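Local coordinates for protein succinyl-CoA ligase (ADP-forming) subunit alpha (Methanosaeta concilii, PDB 6HXI) that binds coenzyme A and belongs to the succinyl-CoA ligase alpha-subunit family, with a C-terminal region related to citrate synthase, at residues B[153-158]-B[184-189]; B[252-257]-B[317-322]. One frame throughout, in Å; residues are numbered along the deposited sequence.

Interaction 1: B[153-158]-B[184-189]; sequences NTAGTI and EAFNII
Thr-154 OG1 has two hydrogen-bond partners, Ile-151 O and, weakly, Gly-143 N, while the methyl group of the same side chain faces Phe-186. OG1 sits beside the backbone N (chi1 -54°), which leaves CG2 anti to it, and this is the branch that reaches the ring, Thr-154 CG2 standing 4.1 Å from Phe-186 CE2. Beside it, the methyl of Ala-155 points at the next position of the ring, with Ala-155 CB 4.1 Å from Phe-186 CD2. Both methyls arrive at the ring edge, close to its plane, so the phenyl meets the loop along one side instead of lying flat on it. The Thr-154 side chain runs roughly at right angles to that of Phe-186. No hydrogen bond links the two segments; the join is apolar and buried.

Residues 153-156 form a type II beta turn, closed by Gly-156 N to Asn-153 O at 3.0 Å. Thr-154 and Ala-155 occupy its two central positions, Ala-155 with positive phi (78°), and the two neighbouring residues each bring a methyl to the ring. Arg-150 NH1 bonds to both Thr-154 O and Gly-156 O, and Asn-344 of a neighbouring citrate lyase chain takes the N-H of Ala-155. Just beyond the turn Thr-157 N-caps helix 158-163. Met-144 of strand 143-145 touches all three side chains, and Thr-154, about 8 Å from coenzyme A, also leans on Val-141 of its pocket: a tight turn packed against a helix of the alpha/beta CoA-ligase fold, close to the coenzyme A pocket.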
loop_
_atom_site.group_PDB
_atom_site.type_symbol
_atom_site.label_atom_id
_atom_site.label_comp_id
_atom_site.label_asym_id
_atom_site.label_seq_id
_atom_site.Cartn_x
_atom_site.Cartn_y
_atom_site.Cartn_z
ATOM N N ASN B 153 -32.845 29.613 -15.097
ATOM C CA ASN B 153 -31.980 30.605 -15.748
ATOM C C ASN B 153 -32.669 31.900 -16.152
ATOM O O ASN B 153 -32.011 32.764 -16.740
ATOM C CB ASN B 153 -31.322 29.987 -16.967
ATOM C CG ASN B 153 -30.387 28.846 -16.621
ATOM O OD1 ASN B 153 -29.430 29.011 -15.884
ATOM N ND2 ASN B 153 -30.599 27.684 -17.229
ATOM N N THR B 154 -33.975 32.058 -15.859
ATOM C CA THR B 154 -34.693 33.280 -16.259
ATOM C C THR B 154 -33.976 34.541 -15.805
ATOM O O THR B 154 -33.686 34.692 -14.614
ATOM C CB THR B 154 -36.125 33.255 -15.789
ATOM O OG1 THR B 154 -36.724 32.059 -16.262
ATOM C CG2 THR B 154 -36.920 34.465 -16.265
ATOM N N ALA B 155 -33.694 35.434 -16.780
ATOM C CA ALA B 155 -33.061 36.757 -16.645
ATOM C C ALA B 155 -31.533 36.731 -16.473
ATOM O O ALA B 155 -30.943 37.741 -16.110
ATOM C CB ALA B 155 -33.719 37.583 -15.550
ATOM N N GLY B 156 -30.915 35.603 -16.802
ATOM C CA GLY B 156 -29.471 35.442 -16.904
ATOM C C GLY B 156 -28.581 35.774 -15.736
ATOM O O GLY B 156 -28.749 35.230 -14.644
ATOM N N THR B 157 -27.554 36.581 -15.992
ATOM C CA THR B 157 -26.530 36.922 -14.990
ATOM C C THR B 157 -27.024 37.867 -13.917
ATOM O O THR B 157 -27.958 38.633 -14.160
ATOM C CB THR B 157 -25.258 37.467 -15.677
ATOM O OG1 THR B 157 -25.530 38.740 -16.271
ATOM C CG2 THR B 157 -24.709 36.509 -16.744
ATOM N N ILE B 158 -26.342 37.877 -12.749
ATOM C CA ILE B 158 -26.677 38.798 -11.650
ATOM C C ILE B 158 -26.449 40.252 -12.087
ATOM O O ILE B 158 -27.201 41.143 -11.664
ATOM C CB ILE B 158 -25.968 38.383 -10.323
ATOM C CG1 ILE B 158 -26.758 37.264 -9.620
ATOM C CG2 ILE B 158 -25.759 39.537 -9.355
ATOM C CD1 ILE B 158 -28.155 37.608 -9.073
ATOM N N GLU B 184 -34.840 40.395 -23.042
ATOM C CA GLU B 184 -34.729 41.677 -23.737
ATOM C C GLU B 184 -35.890 42.583 -23.272
ATOM O O GLU B 184 -35.663 43.762 -22.995
ATOM C CB GLU B 184 -34.748 41.491 -25.269
ATOM C CG GLU B 184 -34.254 42.706 -26.045
ATOM C CD GLU B 184 -32.796 43.070 -25.822
ATOM O OE1 GLU B 184 -32.504 44.274 -25.648
ATOM O OE2 GLU B 184 -31.950 42.149 -25.777
ATOM N N ALA B 185 -37.106 42.016 -23.137
ATOM C CA ALA B 185 -38.294 42.757 -22.672
ATOM C C ALA B 185 -38.103 43.284 -21.252
ATOM O O ALA B 185 -38.482 44.406 -20.992
ATOM C CB ALA B 185 -39.536 41.887 -22.744
ATOM N N PHE B 186 -37.481 42.501 -20.356
ATOM C CA PHE B 186 -37.174 42.942 -18.987
ATOM C C PHE B 186 -36.319 44.227 -19.012
ATOM O O PHE B 186 -36.617 45.184 -18.281
ATOM C CB PHE B 186 -36.486 41.815 -18.186
ATOM C CG PHE B 186 -37.399 40.684 -17.745
ATOM C CD1 PHE B 186 -38.790 40.826 -17.785
ATOM C CD2 PHE B 186 -36.875 39.487 -17.285
ATOM C CE1 PHE B 186 -39.634 39.778 -17.393
ATOM C CE2 PHE B 186 -37.722 38.445 -16.881
ATOM C CZ PHE B 186 -39.092 38.611 -16.917
ATOM N N ASN B 187 -35.322 44.269 -19.925
ATOM C CA ASN B 187 -34.449 45.418 -20.150
ATOM C C ASN B 187 -35.238 46.603 -20.721
ATOM O O ASN B 187 -35.093 47.719 -20.217
ATOM C CB ASN B 187 -33.284 45.043 -21.064
ATOM C CG ASN B 187 -32.403 46.199 -21.481
ATOM O OD1 ASN B 187 -32.432 46.636 -22.633
ATOM N ND2 ASN B 187 -31.596 46.708 -20.560
ATOM N N ILE B 188 -36.055 46.363 -21.775
ATOM C CA ILE B 188 -36.880 47.378 -22.434
ATOM C C ILE B 188 -37.778 48.061 -21.391
ATOM O O ILE B 188 -37.699 49.278 -21.223
ATOM C CB ILE B 188 -37.717 46.753 -23.608
ATOM C CG1 ILE B 188 -36.837 46.165 -24.768
ATOM C CG2 ILE B 188 -38.768 47.729 -24.153
ATOM C CD1 ILE B 188 -36.067 47.128 -25.653
ATOM N N ILE B 189 -38.592 47.260 -20.670
ATOM C CA ILE B 189 -39.582 47.676 -19.660
ATOM C C ILE B 189 -38.949 48.450 -18.472
ATOM O O ILE B 189 -39.506 49.476 -18.066
ATOM C CB ILE B 189 -40.436 46.446 -19.223
ATOM C CG1 ILE B 189 -41.388 46.028 -20.376
ATOM C CG2 ILE B 189 -41.207 46.699 -17.927
ATOM C CD1 ILE B 189 -41.792 44.571 -20.412
#

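Interaction 2: B[252-257]-B[317-322]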
loop_
_atom_site.group_PDB
_atom_site.type_symbol
_atom_site.label_atom_id
_atom_site.label_comp_id
_atom_site.label_asym_id
_atom_site.label_seq_id
_atom_site.Cartn_x
_atom_site.Cartn_y
_atom_site.Cartn_z
ATOM N N THR B 252 -59.406 45.037 -18.366
ATOM C CA THR B 252 -59.674 46.471 -18.195
ATOM C C THR B 252 -58.389 47.302 -18.063
ATOM O O THR B 252 -58.400 48.489 -18.396
ATOM C CB THR B 252 -60.646 46.716 -17.033
ATOM O OG1 THR B 252 -60.024 46.348 -15.800
ATOM C CG2 THR B 252 -61.973 45.977 -17.208
ATOM N N LYS B 253 -57.294 46.683 -17.569
ATOM C CA LYS B 253 -55.983 47.325 -17.408
ATOM C C LYS B 253 -55.388 47.607 -18.784
ATOM O O LYS B 253 -55.655 46.816 -19.696
ATOM C CB LYS B 253 -55.035 46.430 -16.602
ATOM C CG LYS B 253 -55.277 46.520 -15.112
ATOM C CD LYS B 253 -54.600 45.406 -14.336
ATOM C CE LYS B 253 -55.315 45.251 -13.024
ATOM N NZ LYS B 253 -54.738 44.182 -12.202
ATOM N N PRO B 254 -54.614 48.713 -18.985
ATOM C CA PRO B 254 -54.055 48.965 -20.328
ATOM C C PRO B 254 -53.057 47.878 -20.737
ATOM O O PRO B 254 -52.205 47.492 -19.943
ATOM C CB PRO B 254 -53.453 50.368 -20.218
ATOM C CG PRO B 254 -53.200 50.565 -18.778
ATOM C CD PRO B 254 -54.202 49.758 -18.020
ATOM N N LEU B 255 -53.235 47.328 -21.952
ATOM C CA LEU B 255 -52.437 46.243 -22.518
ATOM C C LEU B 255 -51.607 46.663 -23.739
ATOM O O LEU B 255 -52.178 47.046 -24.762
ATOM C CB LEU B 255 -53.360 45.060 -22.889
ATOM C CG LEU B 255 -52.652 43.760 -23.309
ATOM C CD1 LEU B 255 -53.027 42.626 -22.408
ATOM C CD2 LEU B 255 -52.950 43.411 -24.754
ATOM N N VAL B 256 -50.266 46.549 -23.643
ATOM C CA VAL B 256 -49.335 46.819 -24.752
ATOM C C VAL B 256 -49.181 45.484 -25.464
ATOM O O VAL B 256 -48.990 44.462 -24.807
ATOM C CB VAL B 256 -47.963 47.398 -24.301
ATOM C CG1 VAL B 256 -47.042 47.627 -25.494
ATOM C CG2 VAL B 256 -48.138 48.696 -23.508
ATOM N N ALA B 257 -49.305 45.467 -26.791
ATOM C CA ALA B 257 -49.205 44.208 -27.523
ATOM C C ALA B 257 -48.458 44.310 -28.841
ATOM O O ALA B 257 -48.670 45.241 -29.606
ATOM C CB ALA B 257 -50.592 43.647 -27.763
ATOM N N ASP B 317 -46.541 56.458 -18.332
ATOM C CA ASP B 317 -46.715 57.899 -18.103
ATOM C C ASP B 317 -48.173 58.252 -17.866
ATOM O O ASP B 317 -48.457 59.065 -16.993
ATOM C CB ASP B 317 -46.128 58.735 -19.254
ATOM C CG ASP B 317 -44.609 58.886 -19.238
ATOM O OD1 ASP B 317 -43.954 58.315 -18.325
ATOM O OD2 ASP B 317 -44.069 59.557 -20.146
ATOM N N MET B 318 -49.095 57.619 -18.610
ATOM C CA MET B 318 -50.538 57.790 -18.470
ATOM C C MET B 318 -50.995 57.330 -17.073
ATOM O O MET B 318 -51.818 58.005 -16.460
ATOM C CB MET B 318 -51.253 57.019 -19.584
ATOM C CG MET B 318 -52.753 56.912 -19.426
ATOM S SD MET B 318 -53.444 55.790 -20.670
ATOM C CE MET B 318 -53.083 54.204 -19.939
ATOM N N LEU B 319 -50.425 56.213 -16.553
ATOM C CA LEU B 319 -50.756 55.713 -15.213
ATOM C C LEU B 319 -50.205 56.636 -14.127
ATOM O O LEU B 319 -50.849 56.782 -13.083
ATOM C CB LEU B 319 -50.266 54.279 -14.986
ATOM C CG LEU B 319 -50.805 53.171 -15.896
ATOM C CD1 LEU B 319 -49.976 51.929 -15.737
ATOM C CD2 LEU B 319 -52.251 52.834 -15.589
ATOM N N LEU B 320 -49.029 57.274 -14.389
ATOM C CA LEU B 320 -48.378 58.247 -13.496
ATOM C C LEU B 320 -49.203 59.524 -13.341
ATOM O O LEU B 320 -49.266 60.059 -12.234
ATOM C CB LEU B 320 -46.998 58.646 -14.025
ATOM C CG LEU B 320 -45.754 58.017 -13.411
ATOM C CD1 LEU B 320 -44.530 58.762 -13.886
ATOM C CD2 LEU B 320 -45.770 58.059 -11.875
ATOM N N THR B 321 -49.783 60.039 -14.462
ATOM C CA THR B 321 -50.612 61.258 -14.511
ATOM C C THR B 321 -51.882 61.064 -13.682
ATOM O O THR B 321 -52.169 61.865 -12.797
ATOM C CB THR B 321 -50.966 61.676 -15.972
ATOM O OG1 THR B 321 -51.878 60.741 -16.576
ATOM C CG2 THR B 321 -49.741 61.906 -16.852
ATOM N N ARG B 322 -52.617 59.976 -13.967
ATOM C CA ARG B 322 -53.854 59.556 -13.311
ATOM C C ARG B 322 -53.618 59.154 -11.838
ATOM O O ARG B 322 -54.571 59.055 -11.063
ATOM C CB ARG B 322 -54.464 58.390 -14.105
ATOM C CG ARG B 322 -55.977 58.363 -14.106
ATOM C CD ARG B 322 -56.490 57.477 -15.217
ATOM N NE ARG B 322 -56.502 58.170 -16.507
ATOM C CZ ARG B 322 -56.359 57.568 -17.684
ATOM N NH1 ARG B 322 -56.171 56.254 -17.747
ATOM N NH2 ARG B 322 -56.391 58.276 -18.806
#
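Where the chain enters strand 255-260 of the mixed sheet, the ring of Pro-254 is met by two neighbouring side chains of helix 308-322. Pro-254 CG lies 3.8 Å from Met-318 CE and, with the same carbon, 4.0 Å from Leu-319 CD2. Met-318 CE also lies 3.9 Å from Pro-254 CB. Met-318 runs out extended until its last torsion, where chi3 of 80° bends the chain and lays CE against the proline ring; Leu-319 offers one methyl of its fork. Both side chains cross the ring obliquely.

This is helix-on-sheet packing of an alpha/beta domain: Pro-254 and Val-256 also touch Val-315 one turn earlier in the helix, and Leu-319 reaches over to Met-227 of the adjacent parallel strand 227-233. Tyr-300 lies against both Pro-254 and Met-318. The contact is wholly apolar, and of its three residues Leu-319 is the buried one.

Within the helix, Met-318 O takes two donors from the same face of its carbonyl plane: Thr-321 OG1 at 2.7 Å, tilted 29° from that plane, and Arg-322 N at 3.3 Å.

In the fold
Both segments of interaction 1 come earlier in the chain than those of interaction 2; their centres lie about 22 Å apart and their nearest atoms about 8 Å, without touching. Both belong to the region built on one mixed sheet: helix 179-192 of interaction 1 connects the neighbouring parallel strands 172-176 and 196-201, whereas interaction 2 involves strand 255-260 of the same sheet. Interaction 1 lies near both the coenzyme A pocket and a citrate lyase chain; no other protein chain of the assembly touches the two segments of interaction 2, which lies where helix 308-322 packs beside strand 255-260.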